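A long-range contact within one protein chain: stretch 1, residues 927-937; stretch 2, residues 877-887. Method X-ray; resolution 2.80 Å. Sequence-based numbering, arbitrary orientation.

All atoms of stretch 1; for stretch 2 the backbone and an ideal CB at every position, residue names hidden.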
# COMPACT_ATOMS: atom_id res chain seq x y z
N THR A 927 -39.69 -13.72 24.30
CA THR A 927 -40.29 -12.45 23.92
C THR A 927 -39.21 -11.40 23.77
O THR A 927 -38.32 -11.28 24.62
CB THR A 927 -41.27 -11.95 24.99
OG1 THR A 927 -40.54 -11.60 26.17
CG2 THR A 927 -42.25 -13.05 25.31
N ILE A 928 -39.29 -10.61 22.71
CA ILE A 928 -38.33 -9.53 22.48
C ILE A 928 -39.02 -8.18 22.55
O ILE A 928 -40.05 -7.97 21.92
CB ILE A 928 -37.57 -9.74 21.16
CG1 ILE A 928 -36.52 -10.82 21.37
CG2 ILE A 928 -36.89 -8.46 20.70
CD1 ILE A 928 -35.83 -11.24 20.10
N THR A 929 -38.43 -7.26 23.31
CA THR A 929 -39.11 -6.01 23.65
C THR A 929 -38.37 -4.73 23.25
O THR A 929 -37.16 -4.58 23.44
CB THR A 929 -39.38 -5.93 25.16
OG1 THR A 929 -40.02 -7.13 25.59
CG2 THR A 929 -40.27 -4.76 25.46
N LEU A 930 -39.15 -3.80 22.71
CA LEU A 930 -38.72 -2.43 22.45
C LEU A 930 -39.33 -1.50 23.49
O LEU A 930 -40.51 -1.26 23.47
CB LEU A 930 -39.18 -1.98 21.08
CG LEU A 930 -38.39 -2.40 19.84
CD1 LEU A 930 -39.11 -1.92 18.59
CD2 LEU A 930 -36.97 -1.87 19.86
N HIS A 931 -38.51 -0.96 24.38
CA HIS A 931 -39.03 -0.02 25.37
C HIS A 931 -39.14 1.38 24.74
O HIS A 931 -38.26 2.23 24.87
CB HIS A 931 -38.14 -0.01 26.64
CG HIS A 931 -37.97 -1.35 27.27
ND1 HIS A 931 -36.92 -2.19 26.95
CD2 HIS A 931 -38.71 -1.99 28.19
CE1 HIS A 931 -37.03 -3.30 27.65
NE2 HIS A 931 -38.11 -3.21 28.41
N MET A 932 -40.27 1.60 24.06
CA MET A 932 -40.57 2.86 23.40
C MET A 932 -40.74 4.02 24.37
O MET A 932 -40.75 5.16 23.96
CB MET A 932 -41.86 2.72 22.59
CG MET A 932 -41.78 1.77 21.41
SD MET A 932 -40.71 2.39 20.10
CE MET A 932 -39.31 1.39 20.36
N GLY A 933 -40.98 3.70 25.65
CA GLY A 933 -40.93 4.68 26.71
C GLY A 933 -42.27 5.04 27.30
O GLY A 933 -43.29 4.93 26.65
N LYS A 934 -42.25 5.54 28.52
CA LYS A 934 -43.44 5.91 29.28
C LYS A 934 -44.11 7.20 28.77
O LYS A 934 -45.17 7.59 29.26
CB LYS A 934 -43.07 6.03 30.77
CG LYS A 934 -42.48 4.72 31.31
CD LYS A 934 -42.98 4.30 32.69
CE LYS A 934 -43.00 2.78 32.87
NZ LYS A 934 -41.62 2.21 32.86
N ALA A 935 -43.47 7.87 27.82
CA ALA A 935 -44.12 8.92 27.04
C ALA A 935 -45.00 8.36 25.92
O ALA A 935 -45.69 9.12 25.27
CB ALA A 935 -43.07 9.87 26.47
N HIS A 936 -44.98 7.04 25.71
CA HIS A 936 -45.79 6.41 24.67
C HIS A 936 -46.59 5.22 25.17
O HIS A 936 -46.57 4.16 24.55
CB HIS A 936 -44.88 5.96 23.52
CG HIS A 936 -44.16 7.08 22.86
ND1 HIS A 936 -44.64 7.70 21.74
CD2 HIS A 936 -43.01 7.71 23.18
CE1 HIS A 936 -43.81 8.66 21.38
NE2 HIS A 936 -42.81 8.68 22.24
N LYS A 937 -47.31 5.42 26.28
CA LYS A 937 -48.16 4.37 26.83
C LYS A 937 -49.34 4.15 25.91
O LYS A 937 -49.92 5.11 25.38
CB LYS A 937 -48.67 4.71 28.24
CG LYS A 937 -47.60 5.10 29.23
CD LYS A 937 -48.17 5.38 30.61
CE LYS A 937 -47.06 5.64 31.62
NZ LYS A 937 -47.54 6.32 32.85
N UNK A 877 -31.07 -16.53 24.92
CA UNK A 877 -30.53 -15.30 24.38
C UNK A 877 -30.32 -15.30 22.87
O UNK A 877 -29.76 -16.22 22.29
CB UNK A 877 -29.20 -15.00 25.07
N UNK A 878 -30.77 -14.22 22.24
CA UNK A 878 -30.81 -14.07 20.79
C UNK A 878 -29.72 -13.16 20.24
O UNK A 878 -29.38 -13.25 19.06
CB UNK A 878 -32.18 -13.53 20.37
N UNK A 879 -29.17 -12.30 21.10
CA UNK A 879 -28.23 -11.24 20.71
C UNK A 879 -28.82 -10.26 19.68
O UNK A 879 -28.16 -9.87 18.71
CB UNK A 879 -26.96 -11.87 20.14
N UNK A 880 -30.08 -9.89 19.91
CA UNK A 880 -30.79 -8.94 19.07
C UNK A 880 -30.67 -7.56 19.71
O UNK A 880 -30.92 -7.40 20.90
CB UNK A 880 -32.25 -9.34 18.89
N UNK A 881 -30.24 -6.56 18.94
CA UNK A 881 -30.02 -5.21 19.47
C UNK A 881 -31.28 -4.36 19.35
O UNK A 881 -31.92 -4.36 18.31
CB UNK A 881 -28.86 -4.53 18.74
N UNK A 882 -31.62 -3.66 20.42
CA UNK A 882 -32.79 -2.81 20.43
C UNK A 882 -32.40 -1.36 20.69
O UNK A 882 -31.88 -1.03 21.75
CB UNK A 882 -33.79 -3.29 21.48
N UNK A 883 -32.66 -0.51 19.70
CA UNK A 883 -32.33 0.92 19.75
C UNK A 883 -33.59 1.74 19.58
O UNK A 883 -34.35 1.50 18.64
CB UNK A 883 -31.31 1.29 18.67
N UNK A 884 -33.78 2.70 20.47
CA UNK A 884 -35.00 3.50 20.54
C UNK A 884 -34.65 4.98 20.60
O UNK A 884 -33.66 5.34 21.19
CB UNK A 884 -35.84 3.10 21.75
N UNK A 885 -35.46 5.82 19.95
CA UNK A 885 -35.45 7.26 20.16
C UNK A 885 -36.87 7.66 20.62
O UNK A 885 -37.85 7.18 20.07
CB UNK A 885 -35.03 8.01 18.89
N UNK A 886 -36.98 8.59 21.57
CA UNK A 886 -38.26 8.91 22.23
C UNK A 886 -39.17 10.01 21.64
O UNK A 886 -40.38 9.92 21.80
CB UNK A 886 -37.94 9.31 23.67
N UNK A 887 -38.62 11.07 21.03
CA UNK A 887 -39.40 12.21 20.56
C UNK A 887 -38.72 13.49 20.96
O UNK A 887 -37.69 13.41 21.58
CB UNK A 887 -40.83 12.17 21.11

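The two strands, 927-931 and 881-885, run in the same sense at 21° with axes 7.1 Å apart at closest, and no backbone hydrogen bond joins them, so side chains must supply most of the contact.

At position 877 the ideal CB has nothing of stretch 1 within 5.5 Å, and the visible atoms select no residue; it is Glu877. Position 878 points toward stretch 1, its ideal CB 4.3 Å from Ile928 CD1, which suits a small or beta-branched side chain. Thr878 is found, with OG1 4.1 Å from Ile928 CD1, a van der Waals contact.

Position 879 is out of reach, but phi/psi of 59/42 lies in the left-handed region, favourable to Gly, Asn or Asp; it is Asp879. Position 880 points toward the same methyl, its ideal CB 4.2 Å from Ile928 CD1. An aliphatic residue would fit, and Leu880 brings CD2 to 3.3 Å from Ile928 CD1, a tight apolar contact.

Along the strand, 881, 883 and 885 have no stretch 1 atom within 5.5 Å of their ideal CB atoms, so the contact leaves them nearly unconstrained; they are Leu881, Ser883 and Arg885. The carbonyl of 885 still takes part: a water donates to Arg885 O (2.9 Å from the water O) and to Met932 O (2.7 Å from it).

Position 882 points toward stretch 1, its ideal CB 3.8 Å from Leu930 CD2 and 4.1 Å from Thr929 O. Val, Thr or Ile would suit the extended backbone and this mixed surface. Thr882, chi1 p, sets CG2 3.7 Å from Thr929 O, while OG1 is hydrogen-bonded elsewhere in the structure.

At 884 the ideal CB lies 4.0 Å from His931 O and 4.1 Å from Met932 CE, favouring a compact apolar side chain. Val884 places CG2 3.4 Å from Met932 CE and 4.1 Å from Leu930 CD2.

Position 886 points sideways, its ideal CB 5.0 Å from Met932 O, so a longer side chain is needed to reach Gly933; Leu, Met or an aromatic could do so. Phe886 presents its ring edge to two carbonyls, with CD1 3.4 Å from Met932 O and CE1 3.9 Å from His931 O. CE1 also lies 4.2 Å from Gly933 CA, and a CB on Gly933 would come within 3.0 Å of CD1 of Phe886. The backbone contributes too: His936 NE2 donates to Phe886 O at 2.8 Å and 159°.

Position 887, phi/psi 135/-179, would jam a CB against the preceding carbonyl O, so glycine is expected; Gly887 is found.

Stretch 2, residues 877-887: ETDLLTSVRFG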
# COMPACT_ATOMS: atom_id res chain seq x y z
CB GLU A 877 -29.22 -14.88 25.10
CG GLU A 877 -29.40 -14.51 26.57
CD GLU A 877 -28.10 -14.11 27.26
OE1 GLU A 877 -27.03 -14.66 26.91
OE2 GLU A 877 -28.12 -13.28 28.19
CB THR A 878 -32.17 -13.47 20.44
OG1 THR A 878 -33.21 -14.35 20.88
CG2 THR A 878 -32.31 -13.29 18.98
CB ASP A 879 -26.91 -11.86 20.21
CG ASP A 879 -25.81 -10.83 20.04
OD1 ASP A 879 -25.56 -10.09 21.00
OD2 ASP A 879 -25.18 -10.79 18.96
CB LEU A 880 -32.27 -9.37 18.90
CG LEU A 880 -32.84 -9.51 17.47
CD1 LEU A 880 -31.90 -10.11 16.45
CD2 LEU A 880 -34.12 -10.33 17.46
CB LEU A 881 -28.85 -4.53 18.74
CG LEU A 881 -28.53 -3.07 19.10
CD1 LEU A 881 -27.03 -2.85 19.24
CD2 LEU A 881 -29.07 -2.11 18.06
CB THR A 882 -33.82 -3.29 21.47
OG1 THR A 882 -33.22 -3.42 22.75
CG2 THR A 882 -34.40 -4.61 21.04
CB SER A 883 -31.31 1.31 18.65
OG SER A 883 -30.90 2.66 18.76
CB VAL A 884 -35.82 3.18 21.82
CG1 VAL A 884 -36.99 4.14 21.97
CG2 VAL A 884 -36.29 1.73 21.79
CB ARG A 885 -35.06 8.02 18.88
CG ARG A 885 -33.57 7.95 18.46
CD ARG A 885 -32.56 8.61 19.45
NE ARG A 885 -32.41 10.06 19.29
CZ ARG A 885 -31.80 10.64 18.26
NH1 ARG A 885 -31.25 9.93 17.27
NH2 ARG A 885 -31.73 11.96 18.20
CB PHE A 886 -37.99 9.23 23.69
CG PHE A 886 -37.27 8.16 24.43
CD1 PHE A 886 -37.86 6.92 24.62
CD2 PHE A 886 -36.00 8.38 24.92
CE1 PHE A 886 -37.19 5.91 25.31
CE2 PHE A 886 -35.33 7.38 25.62
CZ PHE A 886 -35.93 6.14 25.81
O HOH W 1 -39.96 5.82 21.46
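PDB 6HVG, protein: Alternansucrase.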